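Local coordinates for glycoside hydrolase, GH17 family (Formosa sp. Hel1_33_131, PDB 6FCG), which probably hydrolyses internal beta-1,3-glucosidic linkages of the algal polysaccharide laminarin, as an endo-acting laminarinase of glycoside hydrolase family 17, at residues A194-K198 / G199-K203; W255-F258 / G259-E263; D385-K389 / G390-G394. All coordinates share one frame; numbering follows the deposited sequence.

Contact 1 (A194-K198 / G199-K203)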
loop_
_atom_site.group_PDB
_atom_site.type_symbol
_atom_site.label_atom_id
_atom_site.label_comp_id
_atom_site.label_asym_id
_atom_site.label_seq_id
_atom_site.Cartn_x
_atom_site.Cartn_y
_atom_site.Cartn_z
ATOM N N ALA A 194 -26.511 -9.797 -50.042
ATOM C CA ALA A 194 -27.147 -10.717 -51.003
ATOM C C ALA A 194 -28.681 -10.671 -50.931
ATOM O O ALA A 194 -29.339 -10.648 -51.975
ATOM C CB ALA A 194 -26.661 -12.151 -50.803
ATOM N N LEU A 195 -29.248 -10.649 -49.720
ATOM C CA LEU A 195 -30.692 -10.410 -49.558
ATOM C C LEU A 195 -31.152 -9.081 -50.161
ATOM O O LEU A 195 -32.260 -9.006 -50.675
ATOM C CB LEU A 195 -31.116 -10.450 -48.103
ATOM C CG LEU A 195 -31.069 -11.793 -47.367
ATOM C CD1 LEU A 195 -31.522 -11.552 -45.913
ATOM C CD2 LEU A 195 -31.903 -12.896 -48.024
ATOM N N LYS A 196 -30.326 -8.037 -50.089
ATOM C CA LYS A 196 -30.683 -6.765 -50.728
ATOM C C LYS A 196 -30.681 -6.871 -52.256
ATOM O O LYS A 196 -31.605 -6.402 -52.933
ATOM C CB LYS A 196 -29.743 -5.645 -50.322
ATOM C CG LYS A 196 -29.753 -5.299 -48.839
ATOM C CD LYS A 196 -29.106 -3.946 -48.495
ATOM C CE LYS A 196 -27.994 -3.518 -49.443
ATOM N NZ LYS A 196 -27.157 -2.419 -48.911
ATOM N N LYS A 197 -29.611 -7.447 -52.798
ATOM C CA LYS A 197 -29.534 -7.704 -54.219
ATOM C C LYS A 197 -30.685 -8.543 -54.774
ATOM O O LYS A 197 -31.117 -8.296 -55.858
ATOM C CB LYS A 197 -28.253 -8.433 -54.548
ATOM C CG LYS A 197 -27.928 -8.413 -56.031
ATOM C CD LYS A 197 -26.580 -9.013 -56.329
ATOM C CE LYS A 197 -26.233 -8.849 -57.793
ATOM N NZ LYS A 197 -24.840 -9.297 -58.033
ATOM N N LYS A 198 -31.116 -9.562 -54.048
ATOM C CA LYS A 198 -32.203 -10.448 -54.472
ATOM C C LYS A 198 -33.603 -9.809 -54.230
ATOM O O LYS A 198 -34.619 -10.370 -54.658
ATOM C CB LYS A 198 -32.043 -11.869 -53.817
ATOM C CG LYS A 198 -33.325 -12.525 -53.345
ATOM C CD LYS A 198 -33.066 -13.694 -52.398
ATOM C CE LYS A 198 -34.299 -14.580 -52.335
ATOM N NZ LYS A 198 -34.013 -15.864 -51.652
ATOM N N GLY A 199 -33.667 -8.652 -53.561
ATOM C CA GLY A 199 -34.918 -7.912 -53.362
ATOM C C GLY A 199 -35.691 -8.183 -52.074
ATOM O O GLY A 199 -36.739 -7.565 -51.871
ATOM N N ASP A 200 -35.173 -9.041 -51.189
ATOM C CA ASP A 200 -35.812 -9.301 -49.886
ATOM C C ASP A 200 -35.630 -8.152 -48.865
ATOM O O ASP A 200 -36.323 -8.102 -47.850
ATOM C CB ASP A 200 -35.305 -10.613 -49.259
ATOM C CG ASP A 200 -35.786 -11.869 -49.998
ATOM O OD1 ASP A 200 -36.682 -11.784 -50.872
ATOM O OD2 ASP A 200 -35.264 -12.967 -49.680
ATOM N N LEU A 201 -34.669 -7.271 -49.119
ATOM C CA LEU A 201 -34.454 -6.071 -48.305
ATOM C C LEU A 201 -34.272 -4.916 -49.247
ATOM O O LEU A 201 -33.798 -5.108 -50.369
ATOM C CB LEU A 201 -33.179 -6.193 -47.431
ATOM C CG LEU A 201 -33.202 -7.175 -46.260
ATOM C CD1 LEU A 201 -31.820 -7.348 -45.677
ATOM C CD2 LEU A 201 -34.194 -6.738 -45.189
ATOM N N SER A 202 -34.648 -3.728 -48.791
ATOM C CA SER A 202 -34.500 -2.523 -49.574
ATOM C C SER A 202 -33.053 -2.331 -50.001
ATOM O O SER A 202 -32.135 -2.575 -49.262
ATOM C CB SER A 202 -34.961 -1.306 -48.772
ATOM O OG SER A 202 -34.303 -0.140 -49.223
ATOM N N LYS A 203 -32.853 -1.844 -51.210
ATOM C CA LYS A 203 -31.501 -1.535 -51.688
ATOM C C LYS A 203 -30.851 -0.364 -50.966
ATOM O O LYS A 203 -29.622 -0.223 -51.023
ATOM C CB LYS A 203 -31.488 -1.361 -53.201
ATOM C CG LYS A 203 -31.405 -2.710 -53.877
ATOM C CD LYS A 203 -31.528 -2.592 -55.371
ATOM C CE LYS A 203 -31.510 -3.955 -56.068
ATOM N NZ LYS A 203 -31.651 -3.678 -57.522
#
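The carbonyl oxygen of Leu-195 collects two weak hydrogen bonds from the chain that leaves the helix, at 3.0 Å from Asp-200 N and 3.4 Å from Leu-201 N. Beside it Gly-199 N bonds to Lys-196 O at 3.1 Å, with the donor standing above the plane of that carbonyl. Gly-199 itself takes a phi of 93°, at which a side chain would meet the carbonyl of Lys-198.

Lys-196 runs across the returning loop: its CG lies 3.8 Å from CB of Leu-201, and its CD passes by Ser-202 O. A bend at chi3 (-30°) then carries NZ past the loop to the carbonyl of Leu-205 and the carboxylate of Asp-236, with which it forms a salt bridge. With an alanine here, Asp-236 would probably be left without its cationic mate and the loop at Leu-201 and Ser-202 without the aliphatic chain lying against it.

On the flank, the extended Lys-198 chain crosses the Asp-200 carboxylate at a slant, in a long salt bridge of 3.7 Å between Lys-198 NZ and Asp-200 OD2. Leu-195 CB meets Leu-201 CD1 at 4.0 Å, and both leucines also pack on helix 143-156.

The whole is a Schellman motif with a glycine at the left-handed position, ending helix 182-197 and turning the chain toward strand 206-212 of the TIM barrel.

Contact 2 (W255-F258 / G259-E263)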
loop_
_atom_site.group_PDB
_atom_site.type_symbol
_atom_site.label_atom_id
_atom_site.label_comp_id
_atom_site.label_asym_id
_atom_site.label_seq_id
_atom_site.Cartn_x
_atom_site.Cartn_y
_atom_site.Cartn_z
ATOM N N TRP A 255 -3.701 12.055 -20.598
ATOM C CA TRP A 255 -4.624 12.495 -19.544
ATOM C C TRP A 255 -3.867 13.061 -18.347
ATOM O O TRP A 255 -3.069 12.363 -17.720
ATOM C CB TRP A 255 -5.469 11.303 -19.093
ATOM C CG TRP A 255 -6.430 11.598 -17.999
ATOM C CD1 TRP A 255 -6.384 11.110 -16.738
ATOM C CD2 TRP A 255 -7.558 12.442 -18.067
ATOM N NE1 TRP A 255 -7.403 11.605 -16.017
ATOM C CE2 TRP A 255 -8.146 12.433 -16.812
ATOM C CE3 TRP A 255 -8.122 13.223 -19.066
ATOM C CZ2 TRP A 255 -9.298 13.169 -16.517
ATOM C CZ3 TRP A 255 -9.256 13.952 -18.780
ATOM C CH2 TRP A 255 -9.827 13.927 -17.518
ATOM N N GLY A 256 -4.121 14.324 -18.051
ATOM C CA GLY A 256 -3.584 14.955 -16.876
ATOM C C GLY A 256 -3.546 16.462 -16.960
ATOM O O GLY A 256 -4.098 17.073 -17.876
ATOM N N VAL A 257 -2.938 17.050 -15.934
ATOM C CA VAL A 257 -2.543 18.459 -15.928
ATOM C C VAL A 257 -1.027 18.412 -16.018
ATOM O O VAL A 257 -0.372 17.824 -15.143
ATOM C CB VAL A 257 -3.012 19.158 -14.641
ATOM C CG1 VAL A 257 -2.617 20.619 -14.646
ATOM C CG2 VAL A 257 -4.519 19.044 -14.514
ATOM N N PHE A 258 -0.482 18.995 -17.090
ATOM C CA PHE A 258 0.949 18.848 -17.449
ATOM C C PHE A 258 1.688 20.174 -17.327
ATOM O O PHE A 258 1.188 21.229 -17.751
ATOM C CB PHE A 258 1.108 18.318 -18.887
ATOM C CG PHE A 258 0.574 16.904 -19.109
ATOM C CD1 PHE A 258 1.406 15.795 -18.947
ATOM C CD2 PHE A 258 -0.737 16.696 -19.511
ATOM C CE1 PHE A 258 0.929 14.508 -19.166
ATOM C CE2 PHE A 258 -1.215 15.426 -19.721
ATOM C CZ PHE A 258 -0.380 14.322 -19.556
ATOM N N GLY A 259 2.872 20.116 -16.727
ATOM C CA GLY A 259 3.777 21.271 -16.569
ATOM C C GLY A 259 3.151 22.602 -16.163
ATOM O O GLY A 259 2.462 22.685 -15.144
ATOM N N ASP A 260 3.387 23.616 -16.993
ATOM C CA ASP A 260 2.930 24.990 -16.768
ATOM C C ASP A 260 1.444 25.146 -16.528
ATOM O O ASP A 260 1.032 26.173 -15.986
ATOM C CB ASP A 260 3.323 25.889 -17.957
ATOM C CG ASP A 260 4.780 26.349 -17.886
ATOM O OD1 ASP A 260 5.219 26.804 -16.806
ATOM O OD2 ASP A 260 5.488 26.253 -18.914
ATOM N N GLU A 261 0.646 24.150 -16.938
ATOM C CA GLU A 261 -0.813 24.144 -16.720
ATOM C C GLU A 261 -1.234 24.279 -15.247
ATOM O O GLU A 261 -2.307 24.817 -14.972
ATOM C CB GLU A 261 -1.461 22.899 -17.345
ATOM C CG GLU A 261 -1.521 22.926 -18.870
ATOM C CD GLU A 261 -1.698 21.558 -19.510
ATOM O OE1 GLU A 261 -2.162 20.590 -18.842
ATOM O OE2 GLU A 261 -1.353 21.432 -20.703
ATOM N N THR A 262 -0.369 23.852 -14.323
ATOM C CA THR A 262 -0.554 24.012 -12.865
ATOM C C THR A 262 -0.818 25.465 -12.476
ATOM O O THR A 262 -1.631 25.725 -11.589
ATOM C CB THR A 262 0.751 23.631 -12.135
ATOM O OG1 THR A 262 1.002 22.229 -12.307
ATOM C CG2 THR A 262 0.742 23.991 -10.620
ATOM N N GLU A 263 -0.136 26.398 -13.140
ATOM C CA GLU A 263 -0.322 27.844 -12.906
ATOM C C GLU A 263 -1.650 28.383 -13.473
ATOM O O GLU A 263 -2.014 29.507 -13.167
ATOM C CB GLU A 263 0.866 28.661 -13.462
#
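The Phe-258 ring has OE1 of Glu-261 at its edge, near the ring plane, so this oxygen comes to the ring from its edge. The carboxylate itself is approached from above its own plane: Phe-258 N donates to OE1 of Glu-261 at 2.9 Å in a nearly straight bond, 178° at the hydrogen, with the donor 58° out of the carboxylate plane.

A second bond runs the other way, from Glu-261 N to Phe-258 O at 3.1 Å. The backbone N-H and C=O of Phe-258 are thus both taken by one residue, the first by its side chain and the second by its main chain. With CG beside its own backbone N (chi1 -72°) and the chain extended beyond it, Glu-261 runs along the Phe-258 peptide, CB and CG both near Phe-258 O. CG1 of Val-257 reaches CB of Glu-261 at 3.7 Å, the two side chains crossing at a slant.

The chain turns between Phe-258 and Glu-261 at Gly-259, whose phi is positive. Gly-259 O accepts from both N and OG1 of Thr-262, each at 3.2 Å, and both bonds lie at the start of the 3-10 segment 260-263.

Arg-276 of helix 266-294 gives OE1 of Glu-261 a salt-bridge partner and also bonds to Gly-256 O. Val-257 pairs through its backbone with Pro-421 and Lys-423, so strand 257-258 lies parallel to strand 422-423, while the 3-10 segment leads into helix 266-294.

Contact 3 (D385-K389 / G390-G394)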
loop_
_atom_site.group_PDB
_atom_site.type_symbol
_atom_site.label_atom_id
_atom_site.label_comp_id
_atom_site.label_asym_id
_atom_site.label_seq_id
_atom_site.Cartn_x
_atom_site.Cartn_y
_atom_site.Cartn_z
ATOM N N ASP A 385 -29.414 23.020 -19.361
ATOM C CA ASP A 385 -29.787 24.152 -20.176
ATOM C C ASP A 385 -31.113 23.878 -20.898
ATOM O O ASP A 385 -31.994 24.730 -20.923
ATOM C CB ASP A 385 -28.653 24.450 -21.159
ATOM C CG ASP A 385 -28.668 25.870 -21.661
ATOM O OD1 ASP A 385 -29.762 26.471 -21.791
ATOM O OD2 ASP A 385 -27.563 26.372 -21.969
ATOM N N LEU A 386 -31.255 22.684 -21.461
ATOM C CA LEU A 386 -32.503 22.284 -22.109
ATOM C C LEU A 386 -33.690 22.177 -21.176
ATOM O O LEU A 386 -34.808 22.473 -21.591
ATOM C CB LEU A 386 -32.359 20.945 -22.817
ATOM C CG LEU A 386 -31.359 20.872 -23.976
ATOM C CD1 LEU A 386 -31.449 19.524 -24.703
ATOM C CD2 LEU A 386 -31.535 22.005 -24.984
ATOM N N VAL A 387 -33.484 21.741 -19.943
ATOM C CA VAL A 387 -34.584 21.737 -18.978
ATOM C C VAL A 387 -35.114 23.166 -18.778
ATOM O O VAL A 387 -36.324 23.388 -18.786
ATOM C CB VAL A 387 -34.192 21.115 -17.616
ATOM C CG1 VAL A 387 -35.307 21.256 -16.576
ATOM C CG2 VAL A 387 -33.851 19.650 -17.807
ATOM N N ASP A 388 -34.200 24.122 -18.613
ATOM C CA ASP A 388 -34.552 25.543 -18.409
ATOM C C ASP A 388 -35.321 26.137 -19.587
ATOM O O ASP A 388 -36.229 26.926 -19.386
ATOM C CB ASP A 388 -33.296 26.404 -18.124
ATOM C CG ASP A 388 -32.609 26.051 -16.803
ATOM O OD1 ASP A 388 -33.215 25.310 -15.984
ATOM O OD2 ASP A 388 -31.459 26.496 -16.612
ATOM N N LYS A 389 -34.970 25.742 -20.805
ATOM C CA LYS A 389 -35.682 26.225 -21.976
ATOM C C LYS A 389 -37.080 25.602 -22.083
ATOM O O LYS A 389 -37.818 25.986 -22.980
ATOM C CB LYS A 389 -34.922 25.942 -23.287
ATOM C CG LYS A 389 -33.438 26.259 -23.288
ATOM C CD LYS A 389 -33.021 27.430 -24.158
ATOM C CE LYS A 389 -31.512 27.349 -24.406
ATOM N NZ LYS A 389 -30.938 28.500 -25.157
ATOM N N GLY A 390 -37.424 24.628 -21.236
ATOM C CA GLY A 390 -38.742 24.006 -21.264
ATOM C C GLY A 390 -38.922 22.859 -22.255
ATOM O O GLY A 390 -40.036 22.369 -22.435
ATOM N N VAL A 391 -37.829 22.385 -22.847
ATOM C CA VAL A 391 -37.858 21.329 -23.858
ATOM C C VAL A 391 -38.578 20.048 -23.393
ATOM O O VAL A 391 -39.227 19.391 -24.204
ATOM C CB VAL A 391 -36.412 21.013 -24.354
ATOM C CG1 VAL A 391 -36.342 19.773 -25.251
ATOM C CG2 VAL A 391 -35.860 22.206 -25.128
ATOM N N PHE A 392 -38.478 19.705 -22.103
ATOM C CA PHE A 392 -39.092 18.481 -21.578
ATOM C C PHE A 392 -40.361 18.735 -20.805
ATOM O O PHE A 392 -40.855 17.869 -20.113
ATOM C CB PHE A 392 -38.124 17.719 -20.674
ATOM C CG PHE A 392 -36.806 17.444 -21.306
ATOM C CD1 PHE A 392 -36.691 16.521 -22.332
ATOM C CD2 PHE A 392 -35.675 18.126 -20.908
ATOM C CE1 PHE A 392 -35.463 16.289 -22.943
ATOM C CE2 PHE A 392 -34.445 17.897 -21.518
ATOM C CZ PHE A 392 -34.343 16.985 -22.534
ATOM N N GLU A 393 -40.922 19.918 -20.921
ATOM C CA GLU A 393 -42.108 20.243 -20.142
ATOM C C GLU A 393 -43.345 19.371 -20.535
ATOM O O GLU A 393 -43.616 19.119 -21.718
ATOM C CB GLU A 393 -42.271 21.744 -20.214
ATOM C CG GLU A 393 -43.433 22.275 -19.397
ATOM C CD GLU A 393 -43.038 23.259 -18.332
ATOM O OE1 GLU A 393 -42.298 24.220 -18.613
ATOM O OE2 GLU A 393 -43.521 23.074 -17.206
ATOM N N GLY A 394 -44.019 18.825 -19.523
ATOM C CA GLY A 394 -45.144 17.913 -19.731
ATOM C C GLY A 394 -44.755 16.450 -19.905
ATOM O O GLY A 394 -45.642 15.579 -19.946
#
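Gly-390, Leu-386 and Phe-392 carry this contact, in which the end of helix 384-388 is folded over by the residues that follow it. Gly-390 makes the reversal. Its phi of 85° would bring a side chain up against the carbonyl of Lys-389, and its N-H turns back to Val-387, Gly-390 N lying 3.0 Å from Val-387 O and standing above that carbonyl plane.

Leu-386 is held through both main chain and side chain. Its carbonyl O receives Val-391 N at 3.3 Å, with the donor nearly in line with the C=O bond. Its CD2 faces CG2 of Val-391 more loosely, at 4.3 Å, and its CB lies 3.9 Å from CE2 of Phe-392, obliquely to the ring. Val-391 CB and CG2 also come close to the Leu-386 carbonyl, so the valine borders the same bond that its own N-H makes.

Phe-392 swings its ring back toward the helix: with CG beside its backbone N (chi1 -53°), the CD2-CE2 side of the ring is presented to Leu-386 and Val-387. CG2 of Val-387 sits at the ring edge, 3.9 Å from CD2 of Phe-392, and the two side chains cross at about a right angle. Over one face, 4.2 Å above the ring plane, stands CG1 of the preceding Val-391. Phe-373 adds an edge-to-face ring contact, and Ile-77 of helix 68-80 also touches Phe-392, so the aromatic group joins the helix end to the body of the protein.

A type I beta turn from Gly-390 to Glu-393, closed by Glu-393 N and Gly-390 O at 3.0 Å, begins at the same glycine. The positive phi of Gly-390 and the two bonds back to Val-387 O and Leu-386 O make a Schellman motif, with the apolar contact between Leu-386 and Val-391 that commonly accompanies this helix C-terminal cap.

Along the chain the three contacts come in series, none nesting in or crossing another, and each closes a short local turn. Contact 1 ends helix 182-197 before strand 206-212 of the parallel barrel sheet. Contact 2 includes strand 257-258 and turns the chain toward helix 266-294. Contact 3 comes last, at the end of helix 384-388 and ahead of the hairpin of strands 396-397 and 400-401. Contacts 1 and 3 are both Schellman motifs at helix C-termini, whereas contact 2 is a strand-to-helix turn. They are spread round the periphery: the centres of contacts 1 and 2, on opposite sides of the chain's centre, lie about 55 Å apart, and no two contacts touch.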